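Local coordinates for protein TRAP-type transporter, periplasmic component (Cupriavidus necator, PDB 4P8B) that binds (S)-2-acetolactate as the periplasmic solute-binding component of a TRAP-type transporter and probably delivers it to the membrane subunits for uptake, at residues A200-Q203 against P204-S208; Q214-P217 against Q218-A222; Q274-A277 against L278-G282; A290-D293 against M294-H297; T302-T305 against P306-D310. One frame throughout, in Å; residues are numbered along the deposited sequence. Where two conformers were deposited one is given.

Interaction 1: A200-Q203 against P204-S208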
loop_
_atom_site.group_PDB
_atom_site.type_symbol
_atom_site.label_atom_id
_atom_site.label_comp_id
_atom_site.label_asym_id
_atom_site.label_seq_id
_atom_site.Cartn_x
_atom_site.Cartn_y
_atom_site.Cartn_z
ATOM N N ALA A 200 12.148 6.722 0.030
ATOM C CA ALA A 200 13.565 7.009 -0.212
ATOM C C ALA A 200 14.255 7.413 1.097
ATOM O O ALA A 200 15.367 6.954 1.435
ATOM C CB ALA A 200 13.729 8.107 -1.258
ATOM N N ASP A 201 13.629 8.313 1.834
ATOM C CA ASP A 201 14.254 8.845 3.030
ATOM C C ASP A 201 14.335 7.807 4.172
ATOM O O ASP A 201 15.207 7.885 5.045
ATOM C CB ASP A 201 13.521 10.114 3.477
ATOM C CG ASP A 201 13.871 11.320 2.634
ATOM O OD1 ASP A 201 14.896 11.274 1.919
ATOM O OD2 ASP A 201 13.149 12.328 2.726
ATOM N N ALA A 202 13.441 6.834 4.150
ATOM C CA ALA A 202 13.468 5.793 5.147
ATOM C C ALA A 202 14.748 4.980 5.121
ATOM O O ALA A 202 15.200 4.514 6.170
ATOM C CB ALA A 202 12.264 4.886 4.966
ATOM N N GLN A 203 15.347 4.816 3.951
ATOM C CA GLN A 203 16.511 3.933 3.814
ATOM C C GLN A 203 17.699 4.398 4.641
ATOM O O GLN A 203 18.223 3.633 5.458
ATOM C CB GLN A 203 16.916 3.786 2.348
ATOM C CG GLN A 203 15.748 3.456 1.424
ATOM C CD GLN A 203 14.946 2.260 1.901
ATOM O OE1 GLN A 203 15.484 1.185 2.147
ATOM N NE2 GLN A 203 13.641 2.446 2.045
ATOM N N PRO A 204 18.152 5.651 4.448
ATOM C CA PRO A 204 19.314 6.039 5.250
ATOM C C PRO A 204 18.983 6.123 6.737
ATOM O O PRO A 204 19.848 5.938 7.577
ATOM C CB PRO A 204 19.702 7.423 4.689
ATOM C CG PRO A 204 18.440 7.914 4.011
ATOM C CD PRO A 204 17.830 6.679 3.440
ATOM N N ALA A 205 17.738 6.453 7.043
ATOM C CA ALA A 205 17.313 6.568 8.431
ATOM C C ALA A 205 17.388 5.201 9.132
ATOM O O ALA A 205 17.813 5.105 10.285
ATOM C CB ALA A 205 15.902 7.137 8.508
HETATM N N MSE A 206 17.004 4.144 8.427
HETATM C CA MSE A 206 17.132 2.796 9.000
HETATM C C MSE A 206 18.592 2.378 9.102
HETATM O O MSE A 206 19.009 1.770 10.096
HETATM C CB MSE A 206 16.393 1.772 8.164
HETATM C CG MSE A 206 14.903 1.889 8.248
HETATM SE SE MSE A 206 13.963 0.539 7.189
HETATM C CE MSE A 206 14.366 1.187 5.426
ATOM N N ALA A 207 19.389 2.715 8.096
ATOM C CA ALA A 207 20.796 2.307 8.064
ATOM C C ALA A 207 21.573 2.947 9.207
ATOM O O ALA A 207 22.465 2.321 9.782
ATOM C CB ALA A 207 21.440 2.677 6.729
ATOM N N SER A 208 21.267 4.202 9.526
ATOM C CA SER A 208 22.015 4.909 10.568
ATOM C C SER A 208 21.469 4.687 11.976
ATOM O O SER A 208 22.101 5.072 12.954
ATOM C CB SER A 208 21.994 6.411 10.313
ATOM O OG SER A 208 20.692 6.921 10.569
#

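Interaction 2: Q214-P217 against Q218-A222. With X2X ((2S)-2-hydroxy-2-methyl-3-oxobutanoic acid), chain D.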
loop_
_atom_site.group_PDB
_atom_site.type_symbol
_atom_site.label_atom_id
_atom_site.label_comp_id
_atom_site.label_asym_id
_atom_site.label_seq_id
_atom_site.Cartn_x
_atom_site.Cartn_y
_atom_site.Cartn_z
ATOM N N GLN A 214 10.108 0.338 11.236
ATOM C CA GLN A 214 9.258 0.699 10.119
ATOM C C GLN A 214 8.119 -0.324 10.039
ATOM O O GLN A 214 8.014 -1.206 10.901
ATOM C CB GLN A 214 10.083 0.744 8.806
ATOM C CG GLN A 214 10.685 -0.580 8.379
ATOM C CD GLN A 214 9.761 -1.436 7.548
ATOM O OE1 GLN A 214 9.259 -0.974 6.520
ATOM N NE2 GLN A 214 9.556 -2.686 7.929
ATOM N N GLU A 215 7.279 -0.221 9.011
ATOM C CA GLU A 215 6.176 -1.141 8.837
ATOM C C GLU A 215 5.878 -1.264 7.356
ATOM O O GLU A 215 5.826 -0.262 6.647
ATOM C CB GLU A 215 4.940 -0.657 9.635
ATOM C CG GLU A 215 4.625 0.841 9.531
ATOM C CD GLU A 215 3.877 1.226 8.257
ATOM O OE1 GLU A 215 2.780 0.675 8.023
ATOM O OE2 GLU A 215 4.377 2.091 7.485
ATOM N N ASN A 216 5.757 -2.480 6.860
ATOM C CA ASN A 216 5.617 -2.680 5.405
ATOM C C ASN A 216 5.248 -4.126 5.119
ATOM O O ASN A 216 5.417 -5.009 5.981
ATOM C CB ASN A 216 6.933 -2.360 4.669
ATOM C CG ASN A 216 6.883 -1.062 3.878
ATOM O OD1 ASN A 216 6.053 -0.904 2.996
ATOM N ND2 ASN A 216 7.795 -0.147 4.162
ATOM N N PRO A 217 4.718 -4.403 3.925
ATOM C CA PRO A 217 4.413 -5.790 3.591
ATOM C C PRO A 217 5.651 -6.673 3.555
ATOM O O PRO A 217 6.786 -6.211 3.318
ATOM C CB PRO A 217 3.746 -5.670 2.206
ATOM C CG PRO A 217 3.291 -4.274 2.132
ATOM C CD PRO A 217 4.348 -3.486 2.838
ATOM N N GLN A 218 5.442 -7.974 3.725
ATOM C CA GLN A 218 6.535 -8.909 3.692
ATOM C C GLN A 218 7.324 -8.822 2.397
ATOM O O GLN A 218 8.534 -8.912 2.403
ATOM C CB GLN A 218 6.030 -10.337 3.894
ATOM C CG GLN A 218 7.145 -11.367 4.073
ATOM C CD GLN A 218 7.717 -11.859 2.777
ATOM O OE1 GLN A 218 7.099 -11.727 1.724
ATOM N NE2 GLN A 218 8.931 -12.419 2.829
ATOM N N SER A 219 6.647 -8.631 1.278
ATOM C CA SER A 219 7.366 -8.650 0.015
ATOM C C SER A 219 8.311 -7.456 -0.141
ATOM O O SER A 219 9.315 -7.554 -0.839
ATOM C CB SER A 219 6.398 -8.727 -1.160
ATOM O OG SER A 219 5.571 -7.583 -1.207
ATOM N N VAL A 220 7.981 -6.350 0.506
ATOM C CA VAL A 220 8.794 -5.147 0.534
ATOM C C VAL A 220 9.956 -5.355 1.501
ATOM O O VAL A 220 11.105 -5.100 1.142
ATOM C CB VAL A 220 7.941 -3.937 0.907
ATOM C CG1 VAL A 220 8.791 -2.701 1.075
ATOM C CG2 VAL A 220 6.853 -3.712 -0.154
ATOM N N PHE A 221 9.682 -5.886 2.695
ATOM C CA PHE A 221 10.742 -6.233 3.656
ATOM C C PHE A 221 11.766 -7.121 2.985
ATOM O O PHE A 221 12.976 -6.915 3.108
ATOM C CB PHE A 221 10.084 -6.955 4.851
ATOM C CG PHE A 221 11.026 -7.309 5.966
ATOM C CD1 PHE A 221 11.808 -8.448 5.885
ATOM C CD2 PHE A 221 11.140 -6.493 7.076
ATOM C CE1 PHE A 221 12.661 -8.788 6.922
ATOM C CE2 PHE A 221 12.025 -6.827 8.105
ATOM C CZ PHE A 221 12.762 -7.958 8.021
ATOM N N ALA A 222 11.293 -8.120 2.254
ATOM C CA ALA A 222 12.184 -9.088 1.612
ATOM C C ALA A 222 12.991 -8.493 0.468
ATOM O O ALA A 222 14.204 -8.628 0.429
ATOM C CB ALA A 222 11.395 -10.290 1.125
HETATM O OAD X2X D . 6.682 4.029 1.632
HETATM C CAH X2X D . 6.344 2.816 1.825
HETATM O OAE X2X D . 6.515 2.255 2.947
HETATM C CAI X2X D . 5.720 2.026 0.722
HETATM C CAB X2X D . 6.770 1.781 -0.339
HETATM O OAF X2X D . 5.095 0.875 1.215
HETATM C CAG X2X D . 4.625 2.895 0.191
HETATM O OAC X2X D . 4.803 3.564 -0.827
HETATM C CAA X2X D . 3.324 2.979 0.913
#

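Interaction 3: Q274-A277 against L278-G282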
loop_
_atom_site.group_PDB
_atom_site.type_symbol
_atom_site.label_atom_id
_atom_site.label_comp_id
_atom_site.label_asym_id
_atom_site.label_seq_id
_atom_site.Cartn_x
_atom_site.Cartn_y
_atom_site.Cartn_z
ATOM N N GLN A 274 -2.236 -10.626 -11.707
ATOM C CA GLN A 274 -0.893 -11.196 -11.614
ATOM C C GLN A 274 -0.138 -10.605 -10.443
ATOM O O GLN A 274 0.548 -11.319 -9.693
ATOM C CB GLN A 274 -0.121 -10.953 -12.904
ATOM C CG GLN A 274 -0.605 -11.804 -14.062
ATOM C CD GLN A 274 0.263 -11.647 -15.283
ATOM O OE1 GLN A 274 1.490 -11.696 -15.189
ATOM N NE2 GLN A 274 -0.362 -11.409 -16.428
ATOM N N GLU A 275 -0.263 -9.295 -10.246
ATOM C CA GLU A 275 0.512 -8.629 -9.205
ATOM C C GLU A 275 0.068 -9.015 -7.801
ATOM O O GLU A 275 0.894 -9.125 -6.913
ATOM C CB GLU A 275 0.493 -7.106 -9.385
ATOM C CG GLU A 275 1.493 -6.400 -8.489
ATOM C CD GLU A 275 0.930 -6.118 -7.123
ATOM O OE1 GLU A 275 -0.301 -6.093 -6.950
ATOM O OE2 GLU A 275 1.743 -5.918 -6.171
ATOM N N ILE A 276 -1.227 -9.210 -7.593
ATOM C CA ILE A 276 -1.688 -9.679 -6.305
ATOM C C ILE A 276 -1.135 -11.068 -5.982
ATOM O O ILE A 276 -0.716 -11.327 -4.852
ATOM C CB ILE A 276 -3.218 -9.639 -6.199
ATOM C CG1 ILE A 276 -3.684 -8.180 -6.281
ATOM C CG2 ILE A 276 -3.665 -10.281 -4.893
ATOM C CD1 ILE A 276 -5.193 -7.984 -6.187
ATOM N N ALA A 277 -1.109 -11.961 -6.970
ATOM C CA ALA A 277 -0.485 -13.265 -6.774
ATOM C C ALA A 277 0.972 -13.136 -6.366
ATOM O O ALA A 277 1.423 -13.860 -5.465
ATOM C CB ALA A 277 -0.619 -14.129 -8.014
ATOM N N LEU A 278 1.713 -12.233 -6.999
ATOM C CA LEU A 278 3.100 -11.995 -6.613
ATOM C C LEU A 278 3.184 -11.469 -5.183
ATOM O O LEU A 278 4.052 -11.889 -4.402
ATOM C CB LEU A 278 3.788 -11.006 -7.556
ATOM C CG LEU A 278 4.019 -11.438 -9.002
ATOM C CD1 LEU A 278 4.524 -10.266 -9.842
ATOM C CD2 LEU A 278 5.006 -12.587 -9.084
ATOM N N ALA A 279 2.290 -10.568 -4.805
ATOM C CA ALA A 279 2.323 -9.929 -3.505
ATOM C C ALA A 279 1.914 -10.875 -2.397
ATOM O O ALA A 279 2.239 -10.618 -1.244
ATOM C CB ALA A 279 1.405 -8.686 -3.494
ATOM N N ARG A 280 1.256 -11.977 -2.744
ATOM C CA ARG A 280 0.786 -12.911 -1.712
ATOM C C ARG A 280 1.613 -14.186 -1.648
ATOM O O ARG A 280 1.269 -15.100 -0.899
ATOM C CB ARG A 280 -0.688 -13.249 -1.925
ATOM C CG ARG A 280 -1.584 -12.065 -1.666
ATOM C CD ARG A 280 -3.038 -12.436 -1.720
ATOM N NE ARG A 280 -3.854 -11.245 -1.511
ATOM C CZ ARG A 280 -5.175 -11.194 -1.605
ATOM N NH1 ARG A 280 -5.884 -12.282 -1.867
ATOM N NH2 ARG A 280 -5.785 -10.040 -1.405
ATOM N N LYS A 281 2.688 -14.251 -2.429
ATOM C CA LYS A 281 3.496 -15.466 -2.491
ATOM C C LYS A 281 3.997 -15.855 -1.088
ATOM O O LYS A 281 4.605 -15.052 -0.390
ATOM C CB LYS A 281 4.671 -15.271 -3.450
ATOM C CG LYS A 281 5.530 -16.509 -3.623
ATOM C CD LYS A 281 6.716 -16.253 -4.548
ATOM C CE LYS A 281 7.379 -17.553 -4.945
ATOM N NZ LYS A 281 7.502 -18.455 -3.774
ATOM N N GLY A 282 3.696 -17.083 -0.666
ATOM C CA GLY A 282 4.128 -17.576 0.633
ATOM C C GLY A 282 3.479 -16.912 1.835
ATOM O O GLY A 282 3.971 -17.090 2.958
#

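Interaction 4: A290-D293 against M294-H297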
loop_
_atom_site.group_PDB
_atom_site.type_symbol
_atom_site.label_atom_id
_atom_site.label_comp_id
_atom_site.label_asym_id
_atom_site.label_seq_id
_atom_site.Cartn_x
_atom_site.Cartn_y
_atom_site.Cartn_z
ATOM N N ALA A 290 6.865 -17.433 3.707
ATOM C CA ALA A 290 7.649 -16.285 3.327
ATOM C C ALA A 290 8.324 -15.664 4.544
ATOM O O ALA A 290 9.451 -15.194 4.452
ATOM C CB ALA A 290 6.783 -15.272 2.606
ATOM N N TRP A 291 7.635 -15.632 5.678
ATOM C CA TRP A 291 8.274 -15.122 6.891
ATOM C C TRP A 291 9.326 -16.095 7.438
ATOM O O TRP A 291 10.336 -15.668 7.995
ATOM C CB TRP A 291 7.225 -14.746 7.954
ATOM C CG TRP A 291 6.608 -13.401 7.674
ATOM C CD1 TRP A 291 5.292 -13.127 7.402
ATOM C CD2 TRP A 291 7.296 -12.148 7.628
ATOM N NE1 TRP A 291 5.128 -11.778 7.186
ATOM C CE2 TRP A 291 6.346 -11.157 7.308
ATOM C CE3 TRP A 291 8.631 -11.768 7.798
ATOM C CZ2 TRP A 291 6.689 -9.812 7.191
ATOM C CZ3 TRP A 291 8.966 -10.433 7.666
ATOM C CH2 TRP A 291 7.990 -9.469 7.354
ATOM N N LYS A 292 9.124 -17.391 7.249
ATOM C CA LYS A 292 10.152 -18.349 7.638
ATOM C C LYS A 292 11.416 -18.116 6.829
ATOM O O LYS A 292 12.526 -18.301 7.334
ATOM C CB LYS A 292 9.636 -19.771 7.454
ATOM C CG LYS A 292 8.522 -20.119 8.424
ATOM C CD LYS A 292 7.973 -21.518 8.176
ATOM C CE LYS A 292 6.809 -21.829 9.112
ATOM N NZ LYS A 292 6.186 -23.156 8.816
ATOM N N ASP A 293 11.264 -17.715 5.573
ATOM C CA ASP A 293 12.416 -17.373 4.750
ATOM C C ASP A 293 13.226 -16.236 5.375
ATOM O O ASP A 293 14.452 -16.203 5.262
ATOM C CB ASP A 293 11.971 -16.998 3.333
ATOM C CG ASP A 293 11.401 -18.181 2.575
ATOM O OD1 ASP A 293 11.748 -19.330 2.928
ATOM O OD2 ASP A 293 10.608 -17.952 1.632
HETATM N N MSE A 294 12.549 -15.304 6.028
HETATM C CA MSE A 294 13.204 -14.165 6.668
HETATM C C MSE A 294 13.861 -14.601 7.971
HETATM O O MSE A 294 14.965 -14.160 8.287
HETATM C CB MSE A 294 12.182 -13.075 6.944
HETATM C CG MSE A 294 11.556 -12.510 5.706
HETATM SE SE MSE A 294 12.804 -11.754 4.441
HETATM C CE MSE A 294 12.943 -13.270 3.244
ATOM N N GLU A 295 13.223 -15.503 8.715
ATOM C CA GLU A 295 13.875 -16.070 9.900
ATOM C C GLU A 295 15.281 -16.586 9.556
ATOM O O GLU A 295 16.246 -16.405 10.317
ATOM C CB GLU A 295 13.045 -17.207 10.503
ATOM C CG GLU A 295 11.745 -16.749 11.132
ATOM C CD GLU A 295 10.821 -17.905 11.468
ATOM O OE1 GLU A 295 11.104 -19.061 11.060
ATOM O OE2 GLU A 295 9.799 -17.644 12.133
ATOM N N ALA A 296 15.410 -17.228 8.400
ATOM C CA ALA A 296 16.675 -17.786 7.954
ATOM C C ALA A 296 17.762 -16.720 7.765
ATOM O O ALA A 296 18.950 -17.044 7.825
ATOM C CB ALA A 296 16.476 -18.587 6.658
ATOM N N HIS A 297 17.363 -15.469 7.580
ATOM C CA HIS A 297 18.287 -14.344 7.456
ATOM C C HIS A 297 18.579 -13.682 8.801
ATOM O O HIS A 297 19.183 -12.610 8.867
ATOM C CB HIS A 297 17.695 -13.292 6.495
ATOM C CG HIS A 297 17.768 -13.688 5.054
ATOM N ND1 HIS A 297 18.945 -13.658 4.341
ATOM C CD2 HIS A 297 16.813 -14.109 4.191
ATOM C CE1 HIS A 297 18.713 -14.045 3.098
ATOM N NE2 HIS A 297 17.430 -14.335 2.983
#

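Interaction 5: T302-T305 against P306-D310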
loop_
_atom_site.group_PDB
_atom_site.type_symbol
_atom_site.label_atom_id
_atom_site.label_comp_id
_atom_site.label_asym_id
_atom_site.label_seq_id
_atom_site.Cartn_x
_atom_site.Cartn_y
_atom_site.Cartn_z
ATOM N N THR A 302 7.652 -12.705 15.253
ATOM C CA THR A 302 6.707 -12.929 16.334
ATOM C C THR A 302 5.287 -12.948 15.787
ATOM O O THR A 302 4.893 -12.053 15.049
ATOM C CB THR A 302 6.841 -11.786 17.349
ATOM O OG1 THR A 302 8.140 -11.855 17.956
ATOM C CG2 THR A 302 5.763 -11.852 18.412
ATOM N N HIS A 303 4.546 -13.980 16.152
ATOM C CA HIS A 303 3.126 -14.106 15.830
ATOM C C HIS A 303 2.335 -13.939 17.122
ATOM O O HIS A 303 2.587 -14.620 18.112
ATOM C CB HIS A 303 2.879 -15.472 15.175
ATOM C CG HIS A 303 3.740 -15.710 13.966
ATOM N ND1 HIS A 303 3.414 -15.231 12.717
ATOM C CD2 HIS A 303 4.930 -16.347 13.825
ATOM C CE1 HIS A 303 4.360 -15.562 11.856
ATOM N NE2 HIS A 303 5.283 -16.256 12.500
ATOM N N LEU A 304 1.390 -13.000 17.118
ATOM C CA LEU A 304 0.596 -12.684 18.306
ATOM C C LEU A 304 -0.466 -13.738 18.616
ATOM O O LEU A 304 -1.040 -14.346 17.708
ATOM C CB LEU A 304 -0.145 -11.341 18.114
ATOM C CG LEU A 304 0.754 -10.142 17.797
ATOM C CD1 LEU A 304 -0.085 -8.891 17.671
ATOM C CD2 LEU A 304 1.779 -9.974 18.885
ATOM N N THR A 305 -0.733 -13.934 19.896
ATOM C CA THR A 305 -1.906 -14.700 20.280
ATOM C C THR A 305 -3.167 -13.911 19.931
ATOM O O THR A 305 -3.122 -12.692 19.769
ATOM C CB THR A 305 -1.906 -14.986 21.770
ATOM O OG1 THR A 305 -1.998 -13.760 22.504
ATOM C CG2 THR A 305 -0.633 -15.725 22.198
ATOM N N PRO A 306 -4.308 -14.600 19.840
ATOM C CA PRO A 306 -5.541 -13.836 19.642
ATOM C C PRO A 306 -5.749 -12.781 20.734
ATOM O O PRO A 306 -6.185 -11.686 20.431
ATOM C CB PRO A 306 -6.630 -14.916 19.664
ATOM C CG PRO A 306 -5.933 -16.135 19.173
ATOM C CD PRO A 306 -4.532 -16.053 19.735
ATOM N N ALA A 307 -5.403 -13.069 21.976
ATOM C CA ALA A 307 -5.547 -12.065 23.033
ATOM C C ALA A 307 -4.623 -10.852 22.823
ATOM O O ALA A 307 -5.034 -9.707 23.008
ATOM C CB ALA A 307 -5.322 -12.692 24.392
ATOM N N GLU A 308 -3.372 -11.104 22.451
ATOM C CA GLU A 308 -2.436 -10.015 22.175
ATOM C C GLU A 308 -2.947 -9.144 21.019
ATOM O O GLU A 308 -2.851 -7.911 21.060
ATOM C CB GLU A 308 -1.031 -10.565 21.882
ATOM C CG GLU A 308 -0.307 -11.021 23.125
ATOM C CD GLU A 308 0.943 -11.824 22.825
ATOM O OE1 GLU A 308 1.028 -12.415 21.730
ATOM O OE2 GLU A 308 1.798 -11.894 23.718
ATOM N N HIS A 309 -3.507 -9.784 20.005
ATOM C CA HIS A 309 -4.086 -9.072 18.878
ATOM C C HIS A 309 -5.240 -8.175 19.350
ATOM O O HIS A 309 -5.327 -7.001 18.978
ATOM C CB HIS A 309 -4.568 -10.084 17.841
ATOM C CG HIS A 309 -4.939 -9.478 16.529
ATOM N ND1 HIS A 309 -6.202 -9.000 16.269
ATOM C CD2 HIS A 309 -4.218 -9.278 15.398
ATOM C CE1 HIS A 309 -6.247 -8.531 15.037
ATOM N NE2 HIS A 309 -5.057 -8.687 14.485
ATOM N N ASP A 310 -6.108 -8.707 20.193
ATOM C CA ASP A 310 -7.237 -7.912 20.650
ATOM C C ASP A 310 -6.798 -6.716 21.497
ATOM O O ASP A 310 -7.459 -5.678 21.493
ATOM C CB ASP A 310 -8.240 -8.764 21.416
ATOM C CG ASP A 310 -9.569 -8.072 21.569
ATOM O OD1 ASP A 310 -10.286 -7.955 20.554
ATOM O OD2 ASP A 310 -9.882 -7.630 22.692
#

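Interaction 1: A200-Q203 against P204-S208
Gln203 and Met206, a selenomethionine here, lie side by side on helix 199-208 and point the same way. The Met206 methyl lies against the glutamine amide, CE 3.5 Å from Gln203 OE1, and makes an apolar contact with Ala202 CB at 4.3 Å. A bend at the last torsion of Met206 (chi3 -71°) folds this methyl back toward the preceding turn. Gln203 is bent as well, and its NE2 is hydrogen-bonded to the backbone O of Trp199, which holds the amide against the helix.

The backbone bonds run from Met206 N to Ala202 O at 2.9 Å and from Ala207 N to Gln203 O at 3.0 Å. Pro204 has no N-H to give, and the helix kinks at this residue. Its ring fills a place among Ala200, Asp201, Ala202 and Gln203; CD, 3.2 Å from Ala200 O, takes the place toward which an N-H would point.

Beyond the helix, Met206 packs on Leu226 and Val229, and Ala202 lies close to Arg176, which binds the ligand. The chemistry is thus that of a proline-kinked helix: one backbone bond is missing at Pro204, and regular bonding resumes with Met206 N and Ala207 N.

Interaction 2: Q214-P217 against Q218-A222
Asn216 and Val220 meet at a strand-to-helix junction in the solute-binding fold, where strand 213-216 gives way through Pro217 to helix 218-223. The axes of strand 214-216 and helix 218-222 make an angle of 120°, so the chain turns sharply here. Pro217 is the N-cap residue, and its carbonyl O starts the helix: Phe221 N binds it at 3.0 Å in a nearly straight bond (174°), and Val220 N adds a weak one.

The tight part faces the ligand pocket and mixes methyl packing with amide bonding. Val220 has CG1 anti to the backbone N (chi1 174°), which sets this methyl against Asn216 CG at 3.8 Å, while CG2 lies 3.9 Å from Pro217 CD. Val220 also touches Trp199 and Asn152. Gln214 OE1 receives Asn216 ND2 at 2.9 Å, the acceptor lying close to the Asn216 amide plane; with Ser158 holding Gln214 NE2, this second-shell glutamine helps fix the rotation of the asparagine amide.

The looser side lies around Ser219, which is partly exposed; its OG comes no nearer than 4.3 Å to Pro217 CB. Gln214 NE2 and the edge of the Phe221 ring are also only loosely apposed, although both residues are buried.

Arg155, Arg176, Gln79 and Asn100 are also hydrogen-bonded to the acetolactate. Asn216 engages two groups of the ligand at once: its ND2 donates to the carboxylate oxygen OAE, and its OD1 accepts from the hydroxyl OAF at 2.7 Å.

Interaction 3: Q274-A277 against L278-G282
The guanidinium group of Arg280 carries Ile276 CG2 over one face, offset toward the rim, with the methyl 3.5 Å from NE. At its NH2 the group forms salt bridges with Glu151 and Asp124. CG2, the isoleucine branch anti to the backbone N, is the one turned to the guanidinium, and the extended arginine chain runs alongside, one turn on. Hydrocarbon on a face and carboxylates at NH2 would together restrain the plane of the group.

The carboxylate of Glu275 belongs chiefly to an outside partner, the backbone of Glu151, whose N-H is accepted by OE1; its OE2 lies 3.9 Å from Ala279 CB. Leu278 places CG 3.5 Å from Gln274 O and packs outward on Pro44 and Lys47.

Leu278 N reaches Gln274 O at 3.1 Å and Ala279 N reaches Glu275 O at 2.9 Å, whereas Arg280 N shares weak bonds with Ile276 O and Ala277 O as helix 258-279 closes.

Arginine and glutamate therefore join the C-terminal end of this helix and the residue after it to strand 144-154 through Glu151, by charge at its side chain and by a hydrogen bond at its backbone; the nearby carboxylates would be expected to stabilise the arginine's positive charge.

Interaction 4: A290-D293 against M294-H297
Trp291 and Met294, a selenomethionine in this structure, cross obliquely on the inner side of helix 289-295, with Trp291 CE3 3.7 Å from Met294 CG. The carbonyl of Trp291 serves two donors: Glu295 N makes a good bond at 3.0 Å (159°), and Met294 N adds a weak one. Met294 N is itself divided, since it also bonds weakly to Ala290 O at 3.5 Å. Lys292 O takes the N-H of Ala296 at 3.3 Å. At the end of the segment His297 N turns back to Met294 O at 2.8 Å, three residues behind it.

His297 CD2 approaches Asp293 O to 3.3 Å, and the imidazole stacks on Tyr227. Lys292 and Glu295 run side by side, yet the contact is through the lysine's aliphatic part, CG lying 3.8 Å from Glu295 OE1; the opposite charges remain well apart.

Met294 is bent at chi2 (-58°) and chi3 (98°), which together bring CE to 3.9 Å from Asp293 CB. Trp291 meets Phe221 edge-to-face and touches Val301, while Met294 lies on Gln218 and Phe221. The arrangement is that of a short amphipathic helix, its aromatic and selenomethionine side packed on helix 218-223 and strand 300-302 of the solute-binding fold, its lysine and aspartate on the exposed side.

Interaction 5: T302-T305 against P306-D310
Thr305 and Glu308 bind each other twice at the start of helix 306-315. Glu308 N donates to Thr305 OG1 at 3.0 Å (163°), and Thr305 N donates to Glu308 OE1, also at 3.0 Å. The carboxylate oxygen is met on its anti side, with the donor 26° out of the carboxylate plane. The threonine hydroxyl stands between its backbone N and carbonyl carbon (chi1 64°), which turns it toward the first turn of the helix. Arg165 holds the other oxygen, Glu308 OE2, in a salt bridge, and so helps position the carboxylate for its second task.

These reciprocal bonds make a capping box with Thr305 as N-cap: side chains take the place of backbone partners missing at a helix start. The regular pattern begins at once, His309 N reaching Thr305 O at 2.9 Å.

Packing surrounds the polar core. Glu308 CG lies 3.3 Å from Thr305 OG1, and Leu304 passes across the glutamate, its CB 3.9 Å from Glu308 CB. Pro306 fits the first helical position, where the missing N-H costs no bond, since there is no preceding turn to receive it. Farther out, Leu304 rests on Thr235 and Trp237, while the ring of His309 meets Phe115 edge-to-face.

The five contacts follow one another along the chain without overlap. Interactions 1 and 2 lie on successive elements, helix 199-208 and strand 213-216, and touch where Met206 SE packs 3.7 Å from Gln214 CG. Interaction 2, the one that holds a ligand residue, also meets interaction 4, with centres about 12 Å apart: Gln218 and Phe221 pack on Trp291 and Met294. Interaction 3 ends helix 258-279, and Gly282 O, probably hydrogen-bonded to Ala290 N, connects it to interaction 4. Touching contacts thus link interactions 1 to 4 around the acetolactate-binding strand. Interaction 5 stands apart, about 19 Å from interaction 2 between centres, related through strand 300-302, which shares a four-stranded sheet with strand 213-216.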